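Long-range contact in anopheles gambiae adenosine kinase (Anopheles gambiae, PDB 3LOO), which catalyses the transfer of a phosphate group from ATP to adenosine, giving AMP, as an adenosine kinase of the pfkB carbohydrate kinase family: residues A[21-33]-A[94-106]. Sequence-based numbering, arbitrary orientation.
Sequences LRDGMLVGLGNPL and LQRPRTAIFFGCV. With B4P (bis(adenosine)-5'-tetraphosphate), chain D.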
loop_
_atom_site.group_PDB
_atom_site.type_symbol
_atom_site.label_atom_id
_atom_site.label_comp_id
_atom_site.label_asym_id
_atom_site.label_seq_id
_atom_site.Cartn_x
_atom_site.Cartn_y
_atom_site.Cartn_z
ATOM N N LEU A 21 13.172 19.177 -5.417
ATOM C CA LEU A 21 12.410 18.060 -6.059
ATOM C C LEU A 21 12.880 17.848 -7.487
ATOM O O LEU A 21 13.138 18.809 -8.196
ATOM C CB LEU A 21 10.906 18.353 -6.076
ATOM C CG LEU A 21 10.107 18.412 -4.764
ATOM C CD1 LEU A 21 8.601 18.531 -5.055
ATOM C CD2 LEU A 21 10.371 17.220 -3.872
ATOM N N ARG A 22 13.042 16.590 -7.880
ATOM C CA ARG A 22 13.290 16.247 -9.274
ATOM C C ARG A 22 12.608 14.890 -9.597
ATOM O O ARG A 22 12.047 14.256 -8.686
ATOM C CB ARG A 22 14.793 16.328 -9.628
ATOM C CG ARG A 22 15.773 15.623 -8.682
ATOM C CD ARG A 22 15.600 14.137 -8.736
ATOM N NE ARG A 22 16.635 13.451 -7.957
ATOM C CZ ARG A 22 16.724 12.134 -7.805
ATOM N NH1 ARG A 22 15.859 11.296 -8.401
ATOM N NH2 ARG A 22 17.714 11.644 -7.069
ATOM N N ASP A 23 12.629 14.472 -10.859
ATOM C CA ASP A 23 11.919 13.283 -11.291
ATOM C C ASP A 23 12.498 12.028 -10.605
ATOM O O ASP A 23 13.698 11.916 -10.347
ATOM C CB ASP A 23 11.983 13.084 -12.815
ATOM C CG ASP A 23 11.264 14.189 -13.618
ATOM O OD1 ASP A 23 10.543 15.028 -13.060
ATOM O OD2 ASP A 23 11.459 14.192 -14.837
ATOM N N GLY A 24 11.629 11.076 -10.316
ATOM C CA GLY A 24 12.090 9.768 -9.867
ATOM C C GLY A 24 12.735 9.737 -8.486
ATOM O O GLY A 24 13.578 8.902 -8.230
ATOM N N MET A 25 12.318 10.599 -7.569
ATOM C CA MET A 25 12.843 10.487 -6.202
ATOM C C MET A 25 12.335 9.229 -5.438
ATOM O O MET A 25 13.039 8.691 -4.564
ATOM C CB MET A 25 12.512 11.738 -5.401
ATOM C CG MET A 25 13.013 13.028 -6.090
ATOM S SD MET A 25 12.673 14.448 -5.100
ATOM C CE MET A 25 10.949 14.690 -5.182
ATOM N N LEU A 26 11.105 8.799 -5.761
ATOM C CA LEU A 26 10.424 7.733 -5.028
ATOM C C LEU A 26 10.135 6.612 -6.017
ATOM O O LEU A 26 9.599 6.873 -7.088
ATOM C CB LEU A 26 9.115 8.285 -4.463
ATOM C CG LEU A 26 8.098 7.272 -3.918
ATOM C CD1 LEU A 26 8.694 6.449 -2.751
ATOM C CD2 LEU A 26 6.841 8.010 -3.458
ATOM N N VAL A 27 10.548 5.383 -5.709
ATOM C CA VAL A 27 10.028 4.247 -6.458
ATOM C C VAL A 27 9.173 3.347 -5.577
ATOM O O VAL A 27 9.532 3.077 -4.437
ATOM C CB VAL A 27 11.023 3.463 -7.375
ATOM C CG1 VAL A 27 12.351 4.106 -7.545
ATOM C CG2 VAL A 27 11.070 1.928 -7.083
ATOM N N GLY A 28 8.020 2.959 -6.126
ATOM C CA GLY A 28 7.078 2.061 -5.489
ATOM C C GLY A 28 6.954 0.796 -6.303
ATOM O O GLY A 28 6.912 0.844 -7.516
ATOM N N LEU A 29 6.900 -0.354 -5.637
ATOM C CA LEU A 29 6.672 -1.625 -6.298
ATOM C C LEU A 29 5.396 -2.206 -5.690
ATOM O O LEU A 29 5.273 -2.256 -4.487
ATOM C CB LEU A 29 7.809 -2.604 -6.003
ATOM C CG LEU A 29 9.196 -2.459 -6.633
ATOM C CD1 LEU A 29 9.834 -1.210 -6.195
ATOM C CD2 LEU A 29 10.044 -3.656 -6.102
ATOM N N GLY A 30 4.461 -2.635 -6.533
ATOM C CA GLY A 30 3.228 -3.210 -6.028
ATOM C C GLY A 30 2.405 -3.883 -7.115
ATOM O O GLY A 30 2.906 -4.171 -8.221
ATOM N N ASN A 31 1.123 -4.071 -6.802
ATOM C CA ASN A 31 0.215 -4.760 -7.668
ATOM C C ASN A 31 -0.793 -3.767 -8.188
ATOM O O ASN A 31 -1.625 -3.289 -7.416
ATOM C CB ASN A 31 -0.583 -5.853 -6.908
ATOM C CG ASN A 31 0.298 -6.799 -6.120
ATOM O OD1 ASN A 31 1.426 -7.119 -6.550
ATOM N ND2 ASN A 31 -0.231 -7.299 -4.977
ATOM N N PRO A 32 -0.732 -3.458 -9.495
ATOM C CA PRO A 32 -1.741 -2.514 -9.980
ATOM C C PRO A 32 -3.023 -3.275 -10.295
ATOM O O PRO A 32 -3.021 -4.178 -11.123
ATOM C CB PRO A 32 -1.106 -1.926 -11.255
ATOM C CG PRO A 32 -0.094 -2.957 -11.694
ATOM C CD PRO A 32 0.178 -3.927 -10.550
ATOM N N LEU A 33 -4.120 -2.849 -9.668
ATOM C CA LEU A 33 -5.353 -3.564 -9.711
ATOM C C LEU A 33 -6.473 -2.560 -9.967
ATOM O O LEU A 33 -6.413 -1.425 -9.473
ATOM C CB LEU A 33 -5.587 -4.209 -8.330
ATOM C CG LEU A 33 -5.228 -5.636 -7.888
ATOM C CD1 LEU A 33 -4.118 -6.315 -8.618
ATOM C CD2 LEU A 33 -5.149 -5.771 -6.351
ATOM N N LEU A 94 1.959 16.587 -4.345
ATOM C CA LEU A 94 3.167 17.209 -4.857
ATOM C C LEU A 94 2.900 18.214 -5.983
ATOM O O LEU A 94 3.576 19.248 -6.062
ATOM C CB LEU A 94 4.114 16.134 -5.371
ATOM C CG LEU A 94 5.372 15.667 -4.614
ATOM C CD1 LEU A 94 5.568 16.160 -3.168
ATOM C CD2 LEU A 94 5.596 14.143 -4.799
ATOM N N GLN A 95 1.944 17.917 -6.870
ATOM C CA GLN A 95 1.732 18.758 -8.062
ATOM C C GLN A 95 3.026 18.916 -8.877
ATOM O O GLN A 95 3.383 19.996 -9.344
ATOM C CB GLN A 95 1.162 20.125 -7.658
ATOM C CG GLN A 95 -0.269 20.034 -7.041
ATOM C CD GLN A 95 -1.336 19.632 -8.065
ATOM O OE1 GLN A 95 -2.090 18.659 -7.870
ATOM N NE2 GLN A 95 -1.413 20.381 -9.165
ATOM N N ARG A 96 3.768 17.834 -9.006
ATOM C CA ARG A 96 4.965 17.862 -9.824
ATOM C C ARG A 96 5.071 16.468 -10.391
ATOM O O ARG A 96 5.542 15.557 -9.684
ATOM C CB ARG A 96 6.202 18.258 -9.016
ATOM C CG ARG A 96 7.433 18.245 -9.863
ATOM C CD ARG A 96 8.708 18.275 -9.014
ATOM N NE ARG A 96 9.828 18.353 -9.940
ATOM C CZ ARG A 96 10.220 17.380 -10.747
ATOM N NH1 ARG A 96 9.601 16.194 -10.745
ATOM N NH2 ARG A 96 11.250 17.582 -11.558
ATOM N N PRO A 97 4.628 16.297 -11.652
ATOM C CA PRO A 97 4.599 15.005 -12.300
ATOM C C PRO A 97 5.971 14.335 -12.347
ATOM O O PRO A 97 7.020 15.020 -12.405
ATOM C CB PRO A 97 4.077 15.328 -13.724
ATOM C CG PRO A 97 3.205 16.558 -13.543
ATOM C CD PRO A 97 3.995 17.349 -12.490
ATOM N N ARG A 98 5.947 13.006 -12.300
ATOM C CA ARG A 98 7.151 12.155 -12.469
ATOM C C ARG A 98 8.045 12.095 -11.259
ATOM O O ARG A 98 9.101 11.456 -11.309
ATOM C CB ARG A 98 7.963 12.554 -13.730
ATOM C CG ARG A 98 7.252 12.303 -15.065
ATOM C CD ARG A 98 8.103 12.882 -16.237
ATOM N NE ARG A 98 9.516 12.474 -16.129
ATOM C CZ ARG A 98 10.056 11.408 -16.707
ATOM N NH1 ARG A 98 9.311 10.604 -17.438
ATOM N NH2 ARG A 98 11.363 11.153 -16.560
ATOM N N THR A 99 7.634 12.741 -10.171
ATOM C CA THR A 99 8.374 12.695 -8.919
ATOM C C THR A 99 8.368 11.236 -8.357
ATOM O O THR A 99 9.350 10.807 -7.748
ATOM C CB THR A 99 7.865 13.722 -7.877
ATOM O OG1 THR A 99 7.856 15.031 -8.462
ATOM C CG2 THR A 99 8.786 13.787 -6.672
ATOM N N ALA A 100 7.266 10.503 -8.584
ATOM C CA ALA A 100 7.176 9.082 -8.186
ATOM C C ALA A 100 7.079 8.155 -9.394
ATOM O O ALA A 100 6.397 8.472 -10.394
ATOM C CB ALA A 100 6.003 8.849 -7.214
ATOM N N ILE A 101 7.801 7.038 -9.314
ATOM C CA ILE A 101 7.786 5.998 -10.325
ATOM C C ILE A 101 7.091 4.725 -9.755
ATOM O O ILE A 101 7.395 4.326 -8.632
ATOM C CB ILE A 101 9.219 5.617 -10.728
ATOM C CG1 ILE A 101 9.928 6.825 -11.404
ATOM C CG2 ILE A 101 9.198 4.443 -11.699
ATOM C CD1 ILE A 101 11.426 6.618 -11.462
ATOM N N PHE A 102 6.162 4.139 -10.514
ATOM C CA PHE A 102 5.490 2.900 -10.097
ATOM C C PHE A 102 5.918 1.700 -10.959
ATOM O O PHE A 102 5.848 1.763 -12.188
ATOM C CB PHE A 102 3.941 3.059 -10.089
ATOM C CG PHE A 102 3.199 1.761 -9.686
ATOM C CD1 PHE A 102 3.129 1.375 -8.360
ATOM C CD2 PHE A 102 2.633 0.957 -10.628
ATOM C CE1 PHE A 102 2.500 0.177 -7.967
ATOM C CE2 PHE A 102 1.984 -0.271 -10.248
ATOM C CZ PHE A 102 1.927 -0.644 -8.906
ATOM N N PHE A 103 6.337 0.608 -10.309
ATOM C CA PHE A 103 6.594 -0.664 -10.995
ATOM C C PHE A 103 5.574 -1.719 -10.545
ATOM O O PHE A 103 5.379 -1.926 -9.335
ATOM C CB PHE A 103 7.983 -1.241 -10.698
ATOM C CG PHE A 103 9.143 -0.429 -11.223
ATOM C CD1 PHE A 103 9.311 -0.216 -12.598
ATOM C CD2 PHE A 103 10.113 0.039 -10.344
ATOM C CE1 PHE A 103 10.401 0.496 -13.091
ATOM C CE2 PHE A 103 11.232 0.757 -10.825
ATOM C CZ PHE A 103 11.361 0.975 -12.216
ATOM N N GLY A 104 4.967 -2.385 -11.519
ATOM C CA GLY A 104 4.115 -3.555 -11.277
ATOM C C GLY A 104 3.689 -4.069 -12.642
ATOM O O GLY A 104 4.035 -3.456 -13.670
ATOM N N CYS A 105 2.960 -5.186 -12.658
ATOM C CA CYS A 105 2.565 -5.845 -13.912
ATOM C C CYS A 105 1.063 -5.838 -14.187
ATOM O O CYS A 105 0.232 -6.174 -13.305
ATOM C CB CYS A 105 3.113 -7.283 -13.950
ATOM S SG CYS A 105 2.987 -8.099 -15.609
ATOM N N VAL A 106 0.720 -5.466 -15.424
ATOM C CA VAL A 106 -0.669 -5.357 -15.868
ATOM C C VAL A 106 -0.822 -6.238 -17.102
ATOM O O VAL A 106 0.178 -6.754 -17.635
ATOM C CB VAL A 106 -1.106 -3.901 -16.235
ATOM C CG1 VAL A 106 -1.127 -2.954 -14.999
ATOM C CG2 VAL A 106 -0.246 -3.320 -17.380
HETATM P PA B4P D . -8.879 -0.455 2.231
HETATM O O1A B4P D . -10.004 0.458 1.770
HETATM O O2A B4P D . -9.262 -1.840 2.749
HETATM O O3A B4P D . -8.232 0.271 3.508
HETATM P PB B4P D . -6.688 0.665 3.549
HETATM O O1B B4P D . -6.373 1.798 2.569
HETATM O O2B B4P D . -5.775 -0.548 3.615
HETATM O O3B B4P D . -7.046 1.319 5.035
HETATM P PG B4P D . -6.425 0.921 6.467
HETATM O O1G B4P D . -7.263 -0.077 7.190
HETATM O O2G B4P D . -4.992 0.495 6.213
HETATM O O3G B4P D . -6.396 2.301 7.279
HETATM P PD B4P D . -7.265 2.805 8.541
HETATM O O1D B4P D . -8.656 2.318 8.367
HETATM O O2D B4P D . -6.544 2.595 9.843
HETATM O O5E B4P D . -7.726 -0.556 1.090
HETATM C C5E B4P D . -8.286 -0.694 -0.197
HETATM C C4E B4P D . -7.289 -0.981 -1.283
HETATM O O4E B4P D . -6.541 -2.175 -1.054
HETATM C C3E B4P D . -8.054 -1.252 -2.549
HETATM O O3E B4P D . -7.898 -0.057 -3.339
HETATM C C2E B4P D . -7.335 -2.427 -3.201
HETATM O O2E B4P D . -6.970 -2.229 -4.573
HETATM C C1E B4P D . -6.106 -2.653 -2.300
HETATM N N9A B4P D . -5.804 -4.093 -2.219
HETATM C C8A B4P D . -6.555 -5.087 -1.659
HETATM N N7A B4P D . -5.887 -6.265 -1.828
HETATM C C5A B4P D . -4.734 -6.028 -2.522
HETATM C C6A B4P D . -3.663 -6.816 -2.974
HETATM N N6A B4P D . -3.612 -8.174 -2.809
HETATM N N1A B4P D . -2.653 -6.220 -3.656
HETATM C C2A B4P D . -2.637 -4.878 -3.858
HETATM N N3A B4P D . -3.643 -4.103 -3.423
HETATM C C4A B4P D . -4.688 -4.650 -2.749
HETATM O O5F B4P D . -7.284 4.369 8.192
HETATM C C5F B4P D . -6.107 5.071 7.808
HETATM C C4F B4P D . -6.393 6.554 8.040
HETATM O O4F B4P D . -7.653 6.954 7.472
HETATM C C3F B4P D . -6.577 6.848 9.518
HETATM O O3F B4P D . -5.306 6.956 10.146
HETATM C C2F B4P D . -7.360 8.147 9.491
HETATM O O2F B4P D . -6.473 9.267 9.300
HETATM C C1F B4P D . -8.288 7.954 8.278
HETATM N N9B B4P D . -9.583 7.401 8.790
HETATM C C8B B4P D . -9.971 6.111 8.733
HETATM N N7B B4P D . -11.191 5.945 9.299
HETATM C C5B B4P D . -11.620 7.145 9.741
HETATM C C6B B4P D . -12.751 7.614 10.404
HETATM N N6B B4P D . -13.739 6.740 10.723
HETATM N N1B B4P D . -12.860 8.946 10.703
HETATM C C2B B4P D . -11.877 9.823 10.383
HETATM N N3B B4P D . -10.741 9.420 9.746
HETATM C C4B B4P D . -10.555 8.105 9.410
HETATM O O HOH W 1 2.675 -6.494 -10.057
HETATM O O HOH W 2 -2.543 -6.210 -12.882
#
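With CG anti to the backbone N (chi1 178°) and its chain extended as far as NE, R96 reaches D23, while R98, bent at chi3 (48°), brings NE to the same carboxylate, making a salt-bridge network. R96 NH1 donates to the anti lone pair of D23 OD1 (2.8 Å); NH2 adds a weak bond to that oxygen. In the second salt bridge R98 NE meets D23 OD2 at 2.9 Å from above the carboxylate plane, nearly straight at 169°. The R96 guanidinium also carries R22 CA over one face and gives NH1 to T99 OG1. G24 N to R98 O, 2.7 Å, ties the backbones just before the strands pair.

From L26 to L29 the strands run parallel, neighbours in the large sheet of the ribokinase-like pfkB fold; L26 O, I101 O, G28 O and F103 O each accept an amide from the opposite segment, the last from G30 N. V27 CG2 packs on F103 CD2 (3.9 Å); on the other face, F102 brings CE2 to P32 CB, 3.6 Å away. Past the strand, N31 ND2 donates to N1A of the bound dinucleotide at 3.0 Å. Shared by two arginines, the D23 carboxylate probably stays ionised.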